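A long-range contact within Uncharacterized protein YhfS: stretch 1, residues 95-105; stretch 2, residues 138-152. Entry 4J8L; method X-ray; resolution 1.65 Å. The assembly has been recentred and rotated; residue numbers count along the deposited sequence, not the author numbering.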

ATOM      1  N   VAL A  95      11.504  -4.568  13.719  1.00 21.82           N
ATOM      2  CA  VAL A  95      11.193  -3.592  12.683  1.00 22.05           C
ATOM      3  C   VAL A  95      12.466  -3.008  12.069  1.00 22.00           C
ATOM      4  O   VAL A  95      13.558  -3.080  12.653  1.00 24.37           O
ATOM      5  N   HIS A  96      12.304  -2.429  10.884  1.00 23.76           N
ATOM      6  CA  HIS A  96      13.395  -1.794  10.157  1.00 21.35           C
ATOM      7  C   HIS A  96      13.824  -0.491  10.837  1.00 23.86           C
ATOM      8  O   HIS A  96      13.022   0.155  11.514  1.00 23.62           O
ATOM      9  N   ASP A  97      15.091  -0.118  10.658  1.00 23.61           N
ATOM     10  CA  ASP A  97      15.636   1.123  11.212  1.00 26.22           C
ATOM     11  C   ASP A  97      15.227   2.324  10.368  1.00 30.07           C
ATOM     12  O   ASP A  97      16.025   2.867   9.605  1.00 31.15           O
ATOM     13  N   ALA A  98      13.970   2.722  10.526  1.00 24.99           N
ATOM     14  CA  ALA A  98      13.368   3.814   9.768  1.00 25.40           C
ATOM     15  C   ALA A  98      12.033   4.120  10.438  1.00 28.31           C
ATOM     16  O   ALA A  98      11.532   3.301  11.206  1.00 25.98           O
ATOM     17  N   PRO A  99      11.442   5.293  10.153  1.00 30.11           N
ATOM     18  CA  PRO A  99      10.169   5.626  10.805  1.00 24.22           C
ATOM     19  C   PRO A  99       9.078   4.566  10.614  1.00 22.54           C
ATOM     20  O   PRO A  99       8.757   4.169   9.491  1.00 25.95           O
ATOM     21  N   VAL A 100       8.515   4.104  11.724  1.00 21.93           N
ATOM     22  CA  VAL A 100       7.386   3.190  11.669  1.00 18.06           C
ATOM     23  C   VAL A 100       6.137   3.960  11.242  1.00 17.42           C
ATOM     24  O   VAL A 100       5.945   5.114  11.658  1.00 19.23           O
ATOM     25  N   TYR A 101       5.314   3.346  10.391  1.00 17.13           N
ATOM     26  CA  TYR A 101       4.083   3.985   9.920  1.00 16.16           C
ATOM     27  C   TYR A 101       3.274   4.439  11.136  1.00 19.20           C
ATOM     28  O   TYR A 101       3.160   3.698  12.103  1.00 18.59           O
ATOM     29  N   PRO A 102       2.732   5.669  11.109  1.00 17.46           N
ATOM     30  CA  PRO A 102       2.181   6.228  12.354  1.00 21.20           C
ATOM     31  C   PRO A 102       1.097   5.403  13.060  1.00 20.41           C
ATOM     32  O   PRO A 102       1.194   5.240  14.285  1.00 19.17           O
ATOM     33  N   THR A 103       0.096   4.907  12.338  1.00 18.93           N
ATOM     34  CA  THR A 103      -0.927   4.090  12.989  1.00 17.66           C
ATOM     35  C   THR A 103      -0.383   2.720  13.397  1.00 16.74           C
ATOM     36  O   THR A 103      -0.939   2.063  14.275  1.00 17.38           O
ATOM     37  N   THR A 104       0.692   2.278  12.752  1.00 16.47           N
ATOM     38  CA  THR A 104       1.336   1.027  13.176  1.00 17.91           C
ATOM     39  C   THR A 104       2.032   1.247  14.515  1.00 20.10           C
ATOM     40  O   THR A 104       1.987   0.388  15.399  1.00 18.32           O
ATOM     41  N   ARG A 105       2.649   2.413  14.679  1.00 17.30           N
ATOM     42  CA  ARG A 105       3.262   2.744  15.958  1.00 17.81           C
ATOM     43  C   ARG A 105       2.195   2.784  17.058  1.00 20.04           C
ATOM     44  O   ARG A 105       2.435   2.328  18.176  1.00 20.79           O
ATOM     45  N   ALA A 138       8.119 -10.335  13.072  1.00 20.27           N
ATOM     46  CA  ALA A 138       8.693  -9.207  12.346  1.00 20.10           C
ATOM     47  C   ALA A 138       7.637  -8.525  11.489  1.00 23.02           C
ATOM     48  O   ALA A 138       6.741  -9.176  10.962  1.00 20.99           O
ATOM     49  N   LEU A 139       7.751  -7.210  11.358  1.00 19.08           N
ATOM     50  CA  LEU A 139       6.911  -6.458  10.440  1.00 18.62           C
ATOM     51  C   LEU A 139       7.806  -5.858   9.373  1.00 18.76           C
ATOM     52  O   LEU A 139       8.831  -5.250   9.675  1.00 19.74           O
ATOM     53  N   VAL A 140       7.420  -6.028   8.114  1.00 19.92           N
ATOM     54  CA  VAL A 140       8.210  -5.479   7.022  1.00 18.96           C
ATOM     55  C   VAL A 140       7.324  -4.599   6.158  1.00 20.26           C
ATOM     56  O   VAL A 140       6.277  -5.043   5.685  1.00 19.00           O
ATOM     57  N   GLN A 141       7.723  -3.344   5.965  1.00 18.65           N
ATOM     58  CA  GLN A 141       6.948  -2.473   5.083  1.00 15.77           C
ATOM     59  C   GLN A 141       7.393  -2.676   3.643  1.00 16.07           C
ATOM     60  O   GLN A 141       8.586  -2.710   3.347  1.00 18.48           O
ATOM     61  N   HIS A 142       6.419  -2.810   2.744  1.00 17.18           N
ATOM     62  CA  HIS A 142       6.710  -3.026   1.334  1.00 15.92           C
ATOM     63  C   HIS A 142       7.198  -1.733   0.659  1.00 17.97           C
ATOM     64  O   HIS A 142       8.272  -1.703   0.051  1.00 18.70           O
ATOM     65  N   THR A 143       6.414  -0.664   0.767  1.00 17.67           N
ATOM     66  CA  THR A 143       6.842   0.617   0.214  1.00 16.77           C
ATOM     67  C   THR A 143       8.021   1.178   1.005  1.00 17.64           C
ATOM     68  O   THR A 143       8.294   0.747   2.123  1.00 18.90           O
ATOM     69  N   ARG A 144       8.697   2.149   0.409  1.00 18.24           N
ATOM     70  CA  ARG A 144       9.886   2.752   1.005  1.00 19.08           C
ATOM     71  C   ARG A 144       9.572   3.754   2.115  1.00 21.18           C
ATOM     72  O   ARG A 144       8.790   4.689   1.930  1.00 21.98           O
ATOM     73  N   GLN A 145      10.231   3.584   3.259  1.00 19.95           N
ATOM     74  CA  GLN A 145      10.023   4.457   4.409  1.00 21.53           C
ATOM     75  C   GLN A 145      10.956   5.659   4.398  1.00 29.11           C
ATOM     76  O   GLN A 145      10.707   6.660   5.075  1.00 26.52           O
ATOM     77  N   GLN A 146      12.036   5.551   3.634  1.00 26.47           N
ATOM     78  CA  GLN A 146      13.002   6.629   3.513  1.00 27.43           C
ATOM     79  C   GLN A 146      13.738   6.419   2.198  1.00 30.26           C
ATOM     80  O   GLN A 146      13.803   5.287   1.709  1.00 28.82           O
ATOM     81  N   PRO A 147      14.260   7.504   1.602  1.00 28.67           N
ATOM     82  CA  PRO A 147      14.825   7.460   0.245  1.00 29.53           C
ATOM     83  C   PRO A 147      15.915   6.412   0.060  1.00 30.63           C
ATOM     84  O   PRO A 147      16.020   5.818  -1.013  1.00 28.01           O
ATOM     85  N   GLN A 148      16.714   6.190   1.096  1.00 26.81           N
ATOM     86  CA  GLN A 148      17.848   5.277   1.004  1.00 31.50           C
ATOM     87  C   GLN A 148      17.484   3.794   1.079  1.00 30.55           C
ATOM     88  O   GLN A 148      18.353   2.945   0.884  1.00 31.22           O
ATOM     89  N   ASP A 149      16.224   3.472   1.370  1.00 26.67           N
ATOM     90  CA  ASP A 149      15.831   2.068   1.486  1.00 26.95           C
ATOM     91  C   ASP A 149      15.811   1.371   0.127  1.00 26.65           C
ATOM     92  O   ASP A 149      15.112   1.795  -0.800  1.00 24.88           O
ATOM     93  N   SER A 150      16.571   0.286   0.025  1.00 25.98           N
ATOM     94  CA  SER A 150      16.780  -0.388  -1.249  1.00 24.88           C
ATOM     95  C   SER A 150      16.608  -1.888  -1.126  1.00 27.41           C
ATOM     96  O   SER A 150      16.853  -2.618  -2.079  1.00 27.41           O
ATOM     97  N   TYR A 151      16.193  -2.353   0.043  1.00 26.99           N
ATOM     98  CA  TYR A 151      16.102  -3.789   0.250  1.00 25.69           C
ATOM     99  C   TYR A 151      15.070  -4.472  -0.640  1.00 26.79           C
ATOM    100  O   TYR A 151      14.063  -3.871  -1.024  1.00 23.95           O
ATOM    101  N   VAL A 152      15.358  -5.724  -0.983  1.00 26.13           N
ATOM    102  CA  VAL A 152      14.437  -6.557  -1.749  1.00 22.79           C
ATOM    103  C   VAL A 152      13.532  -7.286  -0.771  1.00 22.92           C
ATOM    104  O   VAL A 152      14.017  -8.026   0.088  1.00 24.76           O
TER

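The contact begins where two strands run side by side, and a water bridges their backbones. Val95 (chi1 m) has its CA-to-CB bond sideways to stretch 2, and Val95 CG1 meets Leu139 CB at 4.5 Å, a loose apolar touch. Beside it, water 1 fills the gap between the backbones, accepting from His96 N at 2.9 Å and donating to Leu139 O at 2.7 Å, so one solvent molecule links the two chains here.

His96 is the centrepiece. It is buried, with CA-to-CB toward stretch 2 and chi1 t, and His96 NE2 donates to Asp149 OD1 in a nearly straight hydrogen bond of 2.9 Å. Asp149 OD1 sits near the ring plane, where the N-H points, while the edge of Tyr151 packs over one face, Tyr151 CE1 lying 4.0 Å from His96 CD2, with the planes at 78° and the centroids of the two rings 5.3 Å apart. Both partners are held by further hydrogen bonds within stretch 2. Gln146 NE2 also donates to Asp149 OD1 at 2.9 Å, within a type I turn from Gln146 to Asp149, and Tyr151 (chi1 p) anchors its OH on Gln141 O at 2.7 Å.

The CA-to-CB bond of Asp97 points away, and the residue contributes backbone instead: Asp97 O receives a weak 3.4 Å hydrogen bond from Gln146 NE2. Ala98 points in again, and Ala98 CB fits against Gln145 CB at 3.9 Å and Gln146 NE2 at 3.5 Å.

Pro99 sets its CD 4.2 Å from Gln146 OE1 and offers its carbonyl as an acceptor. Gln145, chi1 m and chi2 t, reaches across so that Gln145 NE2 donates to Pro99 O at 2.9 Å. Gln145 NE2 also donates to water 2 at 2.9 Å, and that water donates to His96 O and Ala98 O, each at 2.7 Å. One amide thus ties down three carbonyls, one at the strand end and two in the loop after it, two of the three through water.

Val100 points away. The CA-to-CB bond of Tyr101, the N-cap residue, lies sideways (chi1 t), with Tyr101 CB 4.2 Å from Gln141 OE1. That oxygen gathers two waters: water 3 donates to Gln141 OE1 at 2.8 Å and to Pro99 O at 3.1 Å, while water 4 donates to Gln141 OE1 at 2.8 Å and accepts from Tyr101 N at 3.0 Å. In the helix that follows, Thr104 (chi1 m) points back in and rests Thr104 CG2 on Leu139 CD1 at 3.9 Å.

The rule is economical: long polar side chains and waters meet several backbone groups, while Leu139 (chi1 t, chi2 off) supplies the apolar side, touching Val95 and Thr104.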

ATOM      1  CB  VAL A  95      10.312  -2.421  13.208  1.00 24.19           C
ATOM      2  CG1 VAL A  95       8.952  -2.925  13.659  1.00 25.06           C
ATOM      3  CG2 VAL A  95      11.016  -1.695  14.337  1.00 25.70           C
ATOM      4  CB  HIS A  96      12.925  -1.536   8.722  1.00 22.35           C
ATOM      5  CG  HIS A  96      13.893  -0.771   7.871  1.00 22.18           C
ATOM      6  ND1 HIS A  96      15.245  -1.035   7.845  1.00 24.47           N
ATOM      7  CD2 HIS A  96      13.690   0.238   6.989  1.00 23.09           C
ATOM      8  CE1 HIS A  96      15.836  -0.216   6.992  1.00 28.01           C
ATOM      9  NE2 HIS A  96      14.913   0.567   6.460  1.00 24.51           N
ATOM     10  CB  ASP A  97      17.164   1.030  11.322  1.00 31.71           C
ATOM     11  CG  ASP A  97      17.778   2.198  12.084  1.00 37.13           C
ATOM     12  OD1 ASP A  97      17.033   3.010  12.675  1.00 36.09           O
ATOM     13  OD2 ASP A  97      19.023   2.292  12.104  1.00 39.80           O
ATOM     14  CB  ALA A  98      13.154   3.392   8.317  1.00 26.17           C
ATOM     15  CB  PRO A  99       9.761   6.929  10.113  1.00 31.25           C
ATOM     16  CG  PRO A  99      11.064   7.552   9.718  1.00 33.82           C
ATOM     17  CD  PRO A  99      11.932   6.400   9.308  1.00 34.68           C
ATOM     18  CB  VAL A 100       7.158   2.518  13.045  1.00 21.12           C
ATOM     19  CG1 VAL A 100       5.991   1.537  12.986  1.00 21.70           C
ATOM     20  CG2 VAL A 100       8.448   1.825  13.519  1.00 22.18           C
ATOM     21  CB  TYR A 101       3.253   3.035   9.041  1.00 17.43           C
ATOM     22  CG  TYR A 101       2.102   3.794   8.437  1.00 18.27           C
ATOM     23  CD1 TYR A 101       2.280   4.552   7.292  1.00 19.77           C
ATOM     24  CD2 TYR A 101       0.854   3.805   9.054  1.00 16.15           C
ATOM     25  CE1 TYR A 101       1.231   5.287   6.750  1.00 18.80           C
ATOM     26  CE2 TYR A 101      -0.194   4.544   8.531  1.00 14.83           C
ATOM     27  CZ  TYR A 101       0.004   5.280   7.377  1.00 18.89           C
ATOM     28  OH  TYR A 101      -1.029   6.017   6.853  1.00 19.01           O
ATOM     29  CB  PRO A 102       1.633   7.585  11.906  1.00 22.47           C
ATOM     30  CG  PRO A 102       2.557   7.976  10.785  1.00 23.79           C
ATOM     31  CD  PRO A 102       2.805   6.686  10.042  1.00 17.71           C
ATOM     32  CB  THR A 103      -2.199   3.914  12.128  1.00 16.95           C
ATOM     33  OG1 THR A 103      -1.866   3.221  10.926  1.00 17.85           O
ATOM     34  CG2 THR A 103      -2.807   5.281  11.784  1.00 17.57           C
ATOM     35  CB  THR A 104       2.334   0.507  12.118  1.00 15.02           C
ATOM     36  OG1 THR A 104       1.627   0.232  10.900  1.00 16.93           O
ATOM     37  CG2 THR A 104       3.036  -0.769  12.595  1.00 17.62           C
ATOM     38  CB  ARG A 105       4.053   4.062  15.893  1.00 18.86           C
ATOM     39  CG  ARG A 105       4.795   4.383  17.188  1.00 24.61           C
ATOM     40  CD  ARG A 105       5.724   5.595  17.026  1.00 31.51           C
ATOM     41  NE  ARG A 105       5.014   6.722  16.425  1.00 44.17           N
ATOM     42  CZ  ARG A 105       5.172   7.134  15.168  1.00 45.77           C
ATOM     43  NH1 ARG A 105       6.040   6.526  14.361  1.00 45.08           N
ATOM     44  NH2 ARG A 105       4.469   8.162  14.722  1.00 39.30           N
ATOM     45  CB  ALA A 138       9.859  -9.664  11.472  1.00 21.78           C
ATOM     46  CB  LEU A 139       6.145  -5.354  11.177  1.00 19.71           C
ATOM     47  CG  LEU A 139       5.199  -4.505  10.310  1.00 23.73           C
ATOM     48  CD1 LEU A 139       3.887  -4.220  11.031  1.00 21.34           C
ATOM     49  CD2 LEU A 139       5.869  -3.198   9.912  1.00 27.68           C
ATOM     50  CB  VAL A 140       8.836  -6.591   6.147  1.00 22.10           C
ATOM     51  CG1 VAL A 140       9.806  -5.985   5.139  1.00 23.12           C
ATOM     52  CG2 VAL A 140       9.537  -7.644   7.015  1.00 22.64           C
ATOM     53  CB  GLN A 141       7.070  -0.997   5.489  1.00 16.18           C
ATOM     54  CG  GLN A 141       6.175  -0.079   4.656  1.00 15.62           C
ATOM     55  CD  GLN A 141       6.057   1.318   5.215  1.00 18.43           C
ATOM     56  OE1 GLN A 141       6.113   1.527   6.429  1.00 19.95           O
ATOM     57  NE2 GLN A 141       5.894   2.293   4.330  1.00 18.18           N
ATOM     58  CB  HIS A 142       5.470  -3.598   0.627  1.00 15.35           C
ATOM     59  CG  HIS A 142       5.769  -4.240  -0.693  1.00 16.52           C
ATOM     60  ND1 HIS A 142       5.011  -5.271  -1.210  1.00 16.62           N
ATOM     61  CD2 HIS A 142       6.741  -3.993  -1.607  1.00 17.91           C
ATOM     62  CE1 HIS A 142       5.509  -5.640  -2.378  1.00 17.36           C
ATOM     63  NE2 HIS A 142       6.556  -4.878  -2.642  1.00 17.46           N
ATOM     64  CB  THR A 143       5.715   1.661   0.201  1.00 18.45           C
ATOM     65  OG1 THR A 143       5.169   1.802   1.519  1.00 18.04           O
ATOM     66  CG2 THR A 143       4.624   1.244  -0.776  1.00 17.23           C
ATOM     67  CB  ARG A 144      10.719   3.438  -0.079  1.00 20.33           C
ATOM     68  CG  ARG A 144      11.133   2.530  -1.235  1.00 23.14           C
ATOM     69  CD  ARG A 144      11.852   1.286  -0.737  1.00 20.62           C
ATOM     70  NE  ARG A 144      12.460   0.518  -1.826  1.00 24.59           N
ATOM     71  CZ  ARG A 144      12.994  -0.693  -1.687  1.00 26.13           C
ATOM     72  NH1 ARG A 144      12.977  -1.301  -0.507  1.00 21.17           N
ATOM     73  NH2 ARG A 144      13.541  -1.301  -2.730  1.00 27.55           N
ATOM     74  CB  GLN A 145      10.245   3.667   5.696  1.00 21.62           C
ATOM     75  CG  GLN A 145       9.224   2.555   5.892  1.00 18.25           C
ATOM     76  CD  GLN A 145       9.724   1.503   6.851  1.00 21.56           C
ATOM     77  OE1 GLN A 145      10.286   0.493   6.430  1.00 22.92           O
ATOM     78  NE2 GLN A 145       9.539   1.739   8.152  1.00 21.81           N
ATOM     79  CB  GLN A 146      13.958   6.611   4.706  1.00 29.68           C
ATOM     80  CG  GLN A 146      14.721   5.323   4.858  1.00 27.88           C
ATOM     81  CD  GLN A 146      15.421   5.222   6.193  1.00 34.38           C
ATOM     82  OE1 GLN A 146      15.374   6.148   7.002  1.00 37.85           O
ATOM     83  NE2 GLN A 146      16.072   4.090   6.434  1.00 34.50           N
ATOM     84  CB  PRO A 147      15.428   8.857   0.074  1.00 33.51           C
ATOM     85  CG  PRO A 147      14.654   9.717   0.987  1.00 32.61           C
ATOM     86  CD  PRO A 147      14.300   8.867   2.166  1.00 28.78           C
ATOM     87  CB  GLN A 148      18.876   5.591   2.093  1.00 33.90           C
ATOM     88  CG  GLN A 148      18.344   5.418   3.505  1.00 35.38           C
ATOM     89  CD  GLN A 148      17.875   6.727   4.114  1.00 40.63           C
ATOM     90  OE1 GLN A 148      17.142   7.496   3.482  1.00 34.61           O
ATOM     91  NE2 GLN A 148      18.310   6.998   5.345  1.00 44.58           N
ATOM     92  CB  ASP A 149      14.474   1.919   2.175  1.00 25.04           C
ATOM     93  CG  ASP A 149      14.544   2.170   3.670  1.00 24.65           C
ATOM     94  OD1 ASP A 149      15.670   2.211   4.228  1.00 28.68           O
ATOM     95  OD2 ASP A 149      13.466   2.324   4.286  1.00 23.66           O
ATOM     96  CB  SER A 150      18.190  -0.099  -1.766  1.00 26.58           C
ATOM     97  OG  SER A 150      19.168  -0.624  -0.881  1.00 31.71           O
ATOM     98  CB  TYR A 151      15.885  -4.130   1.724  1.00 24.33           C
ATOM     99  CG  TYR A 151      14.588  -3.662   2.367  1.00 23.94           C
ATOM    100  CD1 TYR A 151      14.572  -2.560   3.211  1.00 22.96           C
ATOM    101  CD2 TYR A 151      13.399  -4.360   2.184  1.00 22.69           C
ATOM    102  CE1 TYR A 151      13.414  -2.152   3.836  1.00 22.49           C
ATOM    103  CE2 TYR A 151      12.226  -3.954   2.806  1.00 22.33           C
ATOM    104  CZ  TYR A 151      12.244  -2.850   3.633  1.00 21.83           C
ATOM    105  OH  TYR A 151      11.091  -2.438   4.265  1.00 21.43           O
ATOM    106  CB  VAL A 152      15.206  -7.584  -2.599  1.00 25.54           C
ATOM    107  CG1 VAL A 152      14.235  -8.534  -3.295  1.00 27.61           C
ATOM    108  CG2 VAL A 152      16.095  -6.872  -3.607  1.00 29.72           C
TER
HETATM  109  O   HOH W   1       9.691  -2.685   9.545  1.00 19.33           O
HETATM  110  O   HOH W   2      10.486   0.867  10.792  1.00 20.09           O
HETATM  111  O   HOH W   3       6.375   4.069   7.487  1.00 26.55           O
HETATM  112  O   HOH W   4       5.988   0.740   9.146  1.00 15.99           O